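Local coordinates for FMN-binding protein (Syntrophomonas wolfei subsp. wolfei, PDB 3IN6) that binds flavin mononucleotide at the interface of its two-chain assembly and is a flavoprotein whose reaction, if any, is not established, at residues Met83-Asp88 against Leu141-Leu146; Arg23-Ala28 against Ser92-Arg97; Ile31-Ser36 against Ser50-Ile55. All coordinates share one frame; numbering follows the deposited sequence.

Contact 1. Residues Met83-Asp88 against Leu141-Leu146; sequences MVLLTD and LPVSLL. With FMN (flavin mononucleotide), chain E.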
# COMPACT_ATOMS: atom_id res chain seq x y z
N MSE A 83 -3.54 1.35 -4.97
CA MSE A 83 -2.36 1.77 -5.65
C MSE A 83 -1.99 0.71 -6.64
O MSE A 83 -2.02 -0.47 -6.32
CB MSE A 83 -1.16 2.01 -4.74
CG MSE A 83 0.13 2.36 -5.58
SE MSE A 83 1.73 2.84 -4.64
CE MSE A 83 1.54 4.75 -4.48
N VAL A 84 -1.66 1.15 -7.86
CA VAL A 84 -1.09 0.27 -8.88
C VAL A 84 0.30 0.85 -9.07
O VAL A 84 0.45 2.08 -9.12
CB VAL A 84 -1.82 0.34 -10.22
CG1 VAL A 84 -1.04 -0.46 -11.32
CG2 VAL A 84 -3.24 -0.15 -10.09
N LEU A 85 1.29 -0.04 -9.24
CA LEU A 85 2.68 0.35 -9.38
C LEU A 85 3.38 -0.61 -10.35
O LEU A 85 3.48 -1.80 -10.08
CB LEU A 85 3.36 0.25 -8.01
CG LEU A 85 4.78 0.81 -7.91
CD1 LEU A 85 4.75 2.31 -8.16
CD2 LEU A 85 5.36 0.51 -6.53
N LEU A 86 3.80 -0.10 -11.48
CA LEU A 86 4.51 -0.94 -12.44
C LEU A 86 5.98 -0.64 -12.31
O LEU A 86 6.38 0.53 -12.23
CB LEU A 86 4.01 -0.70 -13.87
CG LEU A 86 2.60 -1.25 -14.14
CD1 LEU A 86 2.08 -0.86 -15.51
CD2 LEU A 86 2.55 -2.78 -13.97
N THR A 87 6.77 -1.70 -12.23
CA THR A 87 8.23 -1.62 -12.20
C THR A 87 8.75 -2.77 -13.08
O THR A 87 8.25 -3.90 -12.99
CB THR A 87 8.79 -1.73 -10.76
OG1 THR A 87 8.56 -3.04 -10.25
CG2 THR A 87 8.12 -0.71 -9.84
N ASP A 88 9.71 -2.49 -13.95
CA ASP A 88 10.25 -3.50 -14.86
C ASP A 88 11.71 -3.69 -14.52
O ASP A 88 12.51 -2.78 -14.71
N LEU A 141 -4.25 10.54 -7.32
CA LEU A 141 -2.99 11.25 -7.35
C LEU A 141 -1.97 10.43 -8.10
O LEU A 141 -2.11 9.22 -8.20
CB LEU A 141 -2.48 11.57 -5.94
CG LEU A 141 -3.27 12.60 -5.11
CD1 LEU A 141 -2.75 12.63 -3.67
CD2 LEU A 141 -3.24 14.03 -5.75
N PRO A 142 -0.96 11.09 -8.67
CA PRO A 142 0.12 10.34 -9.32
C PRO A 142 0.90 9.59 -8.24
O PRO A 142 0.72 9.88 -7.05
CB PRO A 142 1.01 11.44 -9.92
CG PRO A 142 0.21 12.68 -9.88
CD PRO A 142 -0.76 12.55 -8.76
N VAL A 143 1.75 8.66 -8.63
CA VAL A 143 2.55 7.87 -7.69
C VAL A 143 3.36 8.71 -6.70
O VAL A 143 3.25 8.49 -5.50
CB VAL A 143 3.48 6.87 -8.43
CG1 VAL A 143 4.67 6.48 -7.58
CG2 VAL A 143 2.66 5.65 -8.82
N SER A 144 4.15 9.65 -7.19
CA SER A 144 4.91 10.53 -6.31
C SER A 144 4.86 11.96 -6.84
O SER A 144 4.88 12.19 -8.06
CB SER A 144 6.36 10.06 -6.13
OG SER A 144 7.17 10.30 -7.27
N LEU A 145 4.79 12.91 -5.91
CA LEU A 145 4.74 14.34 -6.23
C LEU A 145 6.04 15.02 -5.82
O LEU A 145 6.05 16.20 -5.48
CB LEU A 145 3.55 14.99 -5.52
CG LEU A 145 2.17 14.53 -5.96
CD1 LEU A 145 1.11 14.97 -4.97
CD2 LEU A 145 1.85 15.05 -7.36
N LEU A 146 7.15 14.28 -5.87
CA LEU A 146 8.44 14.81 -5.46
C LEU A 146 8.97 15.84 -6.47
O LEU A 146 9.01 15.58 -7.67
CB LEU A 146 9.43 13.65 -5.29
CG LEU A 146 10.75 13.94 -4.57
CD1 LEU A 146 10.48 14.39 -3.14
CD2 LEU A 146 11.62 12.71 -4.59
N1 FMN E . 10.37 9.79 -0.28
C2 FMN E . 10.89 9.73 0.99
O2 FMN E . 10.62 10.64 1.78
N3 FMN E . 11.69 8.66 1.36
C4 FMN E . 11.97 7.65 0.45
O4 FMN E . 12.69 6.70 0.77
C4A FMN E . 11.45 7.71 -0.83
N5 FMN E . 11.73 6.71 -1.75
C5A FMN E . 11.21 6.78 -3.02
C6 FMN E . 11.50 5.76 -3.92
C7 FMN E . 11.00 5.79 -5.21
C7M FMN E . 11.34 4.67 -6.16
C8 FMN E . 10.18 6.85 -5.61
C8M FMN E . 9.62 6.88 -7.00
C9 FMN E . 9.87 7.87 -4.71
C9A FMN E . 10.39 7.85 -3.40
N10 FMN E . 10.10 8.86 -2.47
C10 FMN E . 10.64 8.79 -1.20
C1' FMN E . 9.24 10.06 -2.81
C2' FMN E . 7.81 9.96 -2.28
O2' FMN E . 7.20 8.78 -2.75
C3' FMN E . 7.02 11.20 -2.73
O3' FMN E . 7.51 12.31 -1.99
C4' FMN E . 5.50 11.04 -2.56
O4' FMN E . 4.79 12.03 -3.27
C5' FMN E . 5.09 11.15 -1.11
O5' FMN E . 3.71 10.93 -0.99
P FMN E . 2.84 11.64 0.16
O1P FMN E . 3.35 11.21 1.51
O2P FMN E . 1.41 11.18 -0.01
O3P FMN E . 2.89 13.16 0.03
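Val143 and Leu85 meet beside a flavin mononucleotide pocket shared by two subunits, where the C-terminal tail 141-146 lies over the strand carrying Met83 and Leu85. One methyl of each makes the apolar contact, Leu85 CD1 to Val143 CG2 at 4.0 Å, the two side chains set roughly perpendicular. CG2 of Val143 stands beside its own backbone N (CG1 is anti to that N, chi1 157°), which turns this methyl to the strand; it also lies 4.2 Å from Val84 O. The selenomethionine Met83 runs out extended and then bends at chi3, -89°, bringing CE within 4.2 Å of Val143 O. Two residues on, the tail reaches the cofactor: Leu145 N donates a nearly straight hydrogen bond to the ribityl O4' of FMN (2.8 Å, 175° at the hydrogen). Ser144 CB packs against C3' of FMN at 3.6 Å, and Leu146 CD1 approaches its O3'. Thr70 and Asn45 of the second subunit also bond this FMN, and Val48 of that subunit packs on Val143. Within the chain, strand 79-87 lies between strands 33-38 and 92-106, with helix 2-28 packing on Val84 and Leu86.

Contact 2. Residues Arg23-Ala28 against Ser92-Arg97; sequences RSLINA and SKDGIR. With FMN (flavin mononucleotide), chain E.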
# COMPACT_ATOMS: atom_id res chain seq x y z
N ARG A 23 -8.10 4.67 -14.93
CA ARG A 23 -8.98 3.74 -15.64
C ARG A 23 -8.16 2.62 -16.23
O ARG A 23 -8.47 1.45 -16.02
CB ARG A 23 -9.74 4.43 -16.79
CG ARG A 23 -10.84 3.57 -17.39
CD ARG A 23 -11.60 4.25 -18.56
NE ARG A 23 -11.83 5.64 -18.28
CZ ARG A 23 -12.70 6.06 -17.37
NH1 ARG A 23 -13.42 5.18 -16.68
NH2 ARG A 23 -12.84 7.35 -17.14
N SER A 24 -7.13 2.98 -16.99
CA SER A 24 -6.29 1.99 -17.66
C SER A 24 -5.60 1.03 -16.69
O SER A 24 -5.68 -0.18 -16.87
CB SER A 24 -5.23 2.66 -18.51
OG SER A 24 -5.81 3.23 -19.67
N LEU A 25 -4.93 1.59 -15.68
CA LEU A 25 -4.16 0.78 -14.74
C LEU A 25 -5.04 -0.09 -13.84
O LEU A 25 -4.70 -1.22 -13.57
CB LEU A 25 -3.22 1.68 -13.92
CG LEU A 25 -2.09 2.35 -14.71
CD1 LEU A 25 -1.46 3.49 -13.95
CD2 LEU A 25 -1.05 1.31 -15.10
N ILE A 26 -6.16 0.44 -13.36
CA ILE A 26 -7.05 -0.36 -12.54
C ILE A 26 -7.64 -1.51 -13.36
O ILE A 26 -7.53 -2.68 -12.98
CB ILE A 26 -8.20 0.47 -11.93
CG1 ILE A 26 -7.65 1.43 -10.87
CG2 ILE A 26 -9.24 -0.44 -11.28
CD1 ILE A 26 -7.11 0.74 -9.61
N ASN A 27 -8.23 -1.19 -14.51
CA ASN A 27 -8.90 -2.21 -15.29
C ASN A 27 -7.97 -3.27 -15.89
O ASN A 27 -8.43 -4.37 -16.21
CB ASN A 27 -9.80 -1.56 -16.35
CG ASN A 27 -10.98 -0.82 -15.74
OD1 ASN A 27 -11.35 -1.05 -14.57
ND2 ASN A 27 -11.59 0.05 -16.54
N ALA A 28 -6.68 -2.97 -16.02
CA ALA A 28 -5.69 -3.96 -16.50
C ALA A 28 -5.51 -5.12 -15.50
O ALA A 28 -5.12 -6.21 -15.88
CB ALA A 28 -4.35 -3.30 -16.78
N SER A 92 11.44 1.92 -12.40
CA SER A 92 10.09 2.47 -12.28
C SER A 92 9.50 2.63 -13.68
O SER A 92 10.18 3.12 -14.59
CB SER A 92 10.11 3.82 -11.57
OG SER A 92 8.83 4.42 -11.59
N LYS A 93 8.25 2.18 -13.86
CA LYS A 93 7.55 2.30 -15.14
C LYS A 93 6.40 3.27 -15.08
O LYS A 93 6.36 4.22 -15.86
CB LYS A 93 7.07 0.94 -15.67
CG LYS A 93 7.83 0.43 -16.90
CD LYS A 93 9.33 0.37 -16.72
CE LYS A 93 10.00 0.21 -18.07
NZ LYS A 93 11.47 0.17 -17.95
N ASP A 94 5.46 3.04 -14.16
CA ASP A 94 4.28 3.89 -14.04
C ASP A 94 3.42 3.46 -12.85
O ASP A 94 3.71 2.47 -12.19
CB ASP A 94 3.45 3.78 -15.32
CG ASP A 94 2.52 4.96 -15.52
OD1 ASP A 94 2.96 6.11 -15.27
OD2 ASP A 94 1.37 4.74 -15.96
N GLY A 95 2.36 4.20 -12.57
CA GLY A 95 1.47 3.83 -11.46
C GLY A 95 0.45 4.90 -11.15
O GLY A 95 0.45 5.95 -11.74
N ILE A 96 -0.41 4.64 -10.18
CA ILE A 96 -1.44 5.61 -9.81
C ILE A 96 -1.90 5.31 -8.40
O ILE A 96 -1.72 4.17 -7.90
CB ILE A 96 -2.65 5.48 -10.77
CG1 ILE A 96 -3.62 6.68 -10.68
CG2 ILE A 96 -3.39 4.12 -10.54
CD1 ILE A 96 -3.08 8.01 -11.24
N ARG A 97 -2.48 6.31 -7.75
CA ARG A 97 -3.08 6.15 -6.44
C ARG A 97 -4.50 6.60 -6.55
O ARG A 97 -4.76 7.73 -6.98
CB ARG A 97 -2.37 6.97 -5.38
CG ARG A 97 -1.06 6.40 -4.95
CD ARG A 97 -0.37 7.29 -3.91
NE ARG A 97 -0.03 8.62 -4.41
CZ ARG A 97 0.59 9.55 -3.69
NH1 ARG A 97 0.96 9.31 -2.43
NH2 ARG A 97 0.85 10.73 -4.22
N1 FMN E . 10.37 9.79 -0.28
C2 FMN E . 10.89 9.73 0.99
O2 FMN E . 10.62 10.64 1.78
N3 FMN E . 11.69 8.66 1.36
C4 FMN E . 11.97 7.65 0.45
O4 FMN E . 12.69 6.70 0.77
C4A FMN E . 11.45 7.71 -0.83
N5 FMN E . 11.73 6.71 -1.75
C5A FMN E . 11.21 6.78 -3.02
C6 FMN E . 11.50 5.76 -3.92
C7 FMN E . 11.00 5.79 -5.21
C7M FMN E . 11.34 4.67 -6.16
C8 FMN E . 10.18 6.85 -5.61
C8M FMN E . 9.62 6.88 -7.00
C9 FMN E . 9.87 7.87 -4.71
C9A FMN E . 10.39 7.85 -3.40
N10 FMN E . 10.10 8.86 -2.47
C10 FMN E . 10.64 8.79 -1.20
C1' FMN E . 9.24 10.06 -2.81
C2' FMN E . 7.81 9.96 -2.28
O2' FMN E . 7.20 8.78 -2.75
C3' FMN E . 7.02 11.20 -2.73
O3' FMN E . 7.51 12.31 -1.99
C4' FMN E . 5.50 11.04 -2.56
O4' FMN E . 4.79 12.03 -3.27
C5' FMN E . 5.09 11.15 -1.11
O5' FMN E . 3.71 10.93 -0.99
P FMN E . 2.84 11.64 0.16
O1P FMN E . 3.35 11.21 1.51
O2P FMN E . 1.41 11.18 -0.01
O3P FMN E . 2.89 13.16 0.03
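Helix 23-28 crosses strand 92-97 almost perpendicularly, at -93° with 8.6 Å between the axes, and Leu25 and Gly95 have the closest CA atoms, 7.2 Å apart. This is helix-on-sheet packing: the C-terminal part of the long helix 2-28 lies on one face of the antiparallel sheet. Leu25 carries the contact. With CG beside its backbone N (chi1 -67°), its branch is directed down onto the strand, where CD1 meets three successive residues. Leu25 CD1 rests on the backbone at Gly95, 3.7 Å from Gly95 C, and lies 3.9 Å from Ile96 CB. Ile96 offers CB and CG2, Ile96 CG2 being 4.2 Å from Leu25 CB, while its CG1 branch is anti to the backbone N and leads away; Leu18 and Ala22 of the same helix pack on Ile96 as well. Asp94 comes across Leu25 at a slant and touches CD1 with OD2; its OD1 forms a salt bridge with Lys21, so a charged pair borders the apolar contact. Lys93 and Asp94 together face Leu86, a classic beta bulge in the strand pair. Arg97 points away from the helix into the FMN site. Its NH2 bonds Pro142 O, and NH1 bonds Ile46 O of the second subunit. The phosphate sits at the edge of the guanidinium, with the phosphorus in its plane, and Arg97 NH1 donates a bent hydrogen bond to O2P of FMN (3.1 Å, 145° at the hydrogen).

Contact 3. Residues Ile31-Ser36 against Ser50-Ile55; sequences ISTTLS and SVLEMI. With FMN (flavin mononucleotide), chain C.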
# COMPACT_ATOMS: atom_id res chain seq x y z
N ILE A 31 -0.96 -7.71 -11.10
CA ILE A 31 -0.68 -8.40 -9.84
C ILE A 31 -0.24 -7.35 -8.82
O ILE A 31 -0.68 -7.36 -7.67
CB ILE A 31 0.46 -9.43 -9.99
CG1 ILE A 31 0.08 -10.54 -10.98
CG2 ILE A 31 0.80 -10.09 -8.67
CD1 ILE A 31 1.21 -11.54 -11.24
N SER A 32 0.57 -6.40 -9.29
CA SER A 32 1.12 -5.35 -8.45
C SER A 32 0.11 -4.22 -8.20
O SER A 32 0.35 -3.06 -8.54
CB SER A 32 2.38 -4.80 -9.10
OG SER A 32 2.02 -4.00 -10.20
N THR A 33 -1.03 -4.59 -7.63
CA THR A 33 -2.10 -3.68 -7.27
C THR A 33 -2.48 -3.96 -5.81
O THR A 33 -2.68 -5.12 -5.45
CB THR A 33 -3.33 -3.92 -8.15
OG1 THR A 33 -2.98 -3.79 -9.53
CG2 THR A 33 -4.43 -2.94 -7.82
N THR A 34 -2.63 -2.91 -4.99
CA THR A 34 -2.95 -3.08 -3.58
C THR A 34 -4.04 -2.15 -3.09
O THR A 34 -4.34 -1.13 -3.74
CB THR A 34 -1.71 -2.78 -2.66
OG1 THR A 34 -1.38 -1.38 -2.73
CG2 THR A 34 -0.52 -3.65 -3.03
N LEU A 35 -4.62 -2.50 -1.94
CA LEU A 35 -5.67 -1.70 -1.27
C LEU A 35 -5.23 -1.55 0.20
O LEU A 35 -5.08 -2.54 0.93
CB LEU A 35 -7.05 -2.36 -1.37
CG LEU A 35 -8.20 -1.71 -0.54
CD1 LEU A 35 -8.37 -0.25 -0.95
CD2 LEU A 35 -9.54 -2.48 -0.72
N SER A 36 -4.97 -0.32 0.62
CA SER A 36 -4.54 -0.06 1.96
C SER A 36 -5.80 0.41 2.70
O SER A 36 -6.56 1.22 2.17
CB SER A 36 -3.41 0.99 2.00
OG SER A 36 -2.26 0.53 1.31
N SER A 50 -6.41 -7.48 -6.94
CA SER A 50 -6.44 -7.18 -8.37
C SER A 50 -7.75 -7.52 -9.15
O SER A 50 -7.84 -7.17 -10.33
CB SER A 50 -5.25 -7.84 -9.08
OG SER A 50 -5.40 -9.25 -9.13
N VAL A 51 -8.75 -8.19 -8.54
CA VAL A 51 -10.01 -8.45 -9.29
C VAL A 51 -10.87 -7.18 -9.19
O VAL A 51 -11.82 -7.10 -8.39
CB VAL A 51 -10.76 -9.69 -8.80
CG1 VAL A 51 -11.99 -9.93 -9.68
CG2 VAL A 51 -9.85 -10.90 -8.84
N LEU A 52 -10.53 -6.21 -10.04
CA LEU A 52 -11.13 -4.86 -10.00
C LEU A 52 -11.61 -4.32 -11.33
O LEU A 52 -11.13 -4.72 -12.40
CB LEU A 52 -10.08 -3.84 -9.56
CG LEU A 52 -9.35 -3.93 -8.24
CD1 LEU A 52 -8.38 -2.76 -8.19
CD2 LEU A 52 -10.34 -3.90 -7.06
N GLU A 53 -12.48 -3.32 -11.23
CA GLU A 53 -12.98 -2.60 -12.39
C GLU A 53 -13.45 -1.19 -12.01
O GLU A 53 -14.19 -1.01 -11.02
CB GLU A 53 -14.12 -3.39 -13.04
CG GLU A 53 -14.62 -2.78 -14.33
CD GLU A 53 -15.58 -3.70 -15.07
OE1 GLU A 53 -15.56 -4.92 -14.83
OE2 GLU A 53 -16.33 -3.19 -15.91
N MSE A 54 -12.98 -0.21 -12.76
CA MSE A 54 -13.41 1.19 -12.59
C MSE A 54 -14.52 1.45 -13.62
O MSE A 54 -14.38 1.11 -14.80
CB MSE A 54 -12.24 2.15 -12.76
CG MSE A 54 -12.62 3.60 -12.91
SE MSE A 54 -11.00 4.65 -12.80
CE MSE A 54 -11.67 6.40 -13.36
N ILE A 55 -15.63 2.00 -13.13
CA ILE A 55 -16.83 2.30 -13.92
C ILE A 55 -17.04 3.81 -13.87
O ILE A 55 -17.05 4.41 -12.79
CB ILE A 55 -18.07 1.55 -13.35
CG1 ILE A 55 -17.84 0.03 -13.36
CG2 ILE A 55 -19.33 1.90 -14.13
CD1 ILE A 55 -18.81 -0.74 -12.49
N1 FMN C . -8.35 -11.07 -2.56
C2 FMN C . -9.59 -10.48 -2.77
O2 FMN C . -10.48 -10.57 -1.93
N3 FMN C . -9.81 -9.78 -3.95
C4 FMN C . -8.82 -9.68 -4.92
O4 FMN C . -9.07 -9.05 -5.97
C4A FMN C . -7.58 -10.29 -4.71
N5 FMN C . -6.57 -10.22 -5.66
C5A FMN C . -5.33 -10.82 -5.45
C6 FMN C . -4.33 -10.71 -6.42
C7 FMN C . -3.09 -11.32 -6.23
C7M FMN C . -2.04 -11.19 -7.29
C8 FMN C . -2.83 -12.02 -5.04
C8M FMN C . -1.49 -12.67 -4.81
C9 FMN C . -3.83 -12.12 -4.06
C9A FMN C . -5.09 -11.52 -4.26
N10 FMN C . -6.11 -11.60 -3.29
C10 FMN C . -7.35 -11.00 -3.52
C1' FMN C . -5.90 -12.36 -2.00
C2' FMN C . -5.55 -11.46 -0.82
O2' FMN C . -4.44 -10.65 -1.12
C3' FMN C . -5.30 -12.34 0.41
O3' FMN C . -6.53 -12.89 0.83
C4' FMN C . -4.63 -11.59 1.58
O4' FMN C . -4.20 -12.52 2.55
C5' FMN C . -5.57 -10.61 2.25
O5' FMN C . -4.87 -9.91 3.25
P FMN C . -5.61 -9.32 4.57
O1P FMN C . -6.04 -10.43 5.49
O2P FMN C . -6.83 -8.50 4.21
O3P FMN C . -4.54 -8.53 5.24
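Thr33 and Leu52 meet end to end through methyls, Thr33 CG2 lying 4.0 Å from Leu52 CD1. On Thr33 a chi1 of -57° sends CG2 anti to the backbone N and toward Leu52, while OG1 turns back to a hydrogen bond with Tyr30 O; the residue thus presents a methyl to the core and spends its hydroxyl on the turn just before it. Leu52, with CG beside its backbone N and chi2 extended, brings CD1 to that methyl, and Phe82 and Ile26 pack around it. Ser50 is the closer neighbour along the backbone, its CB 4.5 Å from Thr33 CB. Ser50 OG, lodged between the backbone N and the carbonyl carbon (chi1 70°), comes to the edge of the flavin, 3.3 Å from FMN C6 and close to the ring plane. Main-chain amides do the polar recognition here: Ser50 N donates to the flavin N5 (3.0 Å, 169° at the hydrogen), and Val51 N to O4 at 2.7 Å. Val51 is the centre of an inverse gamma turn, and Val51 CG2 lies 3.5 Å from FMN O4, CB slightly nearer. From the other segment Ile31 brings CG2 to the dimethylbenzene end of the ring system, 3.3 Å from the methyl carbon C7M. Arg97 and Leu145 of the second subunit complete this FMN site through hydrogen bonds. Adjacent amides bonded to N5 and O4 in this way are a familiar feature of flavin-binding sites, here set just before strand 52-55 in an antiparallel sheet that binds its cofactor between two subunits.

How the contacts relate
From the N terminus, helix 2-28 opens contact 2 at 23-28, which closes only when the chain reaches 92-97. Contact 3 opens and closes within that span, joining 31-36 to 50-55. Contact 1 starts at 83-88, before contact 2 has closed, and ends at 141-146, so the two cross, whereas contacts 3 and 1 follow in series. Strands 33-38, 79-87 and 92-106, neighbours in one sheet, link all three. Asn27 OD1 ties the helix to Met54 N, joining contacts 2 and 3. Contacts 1 and 2 touch the same FMN from one subunit; contact 3 meets the other FMN, giving each chain a part in both sites.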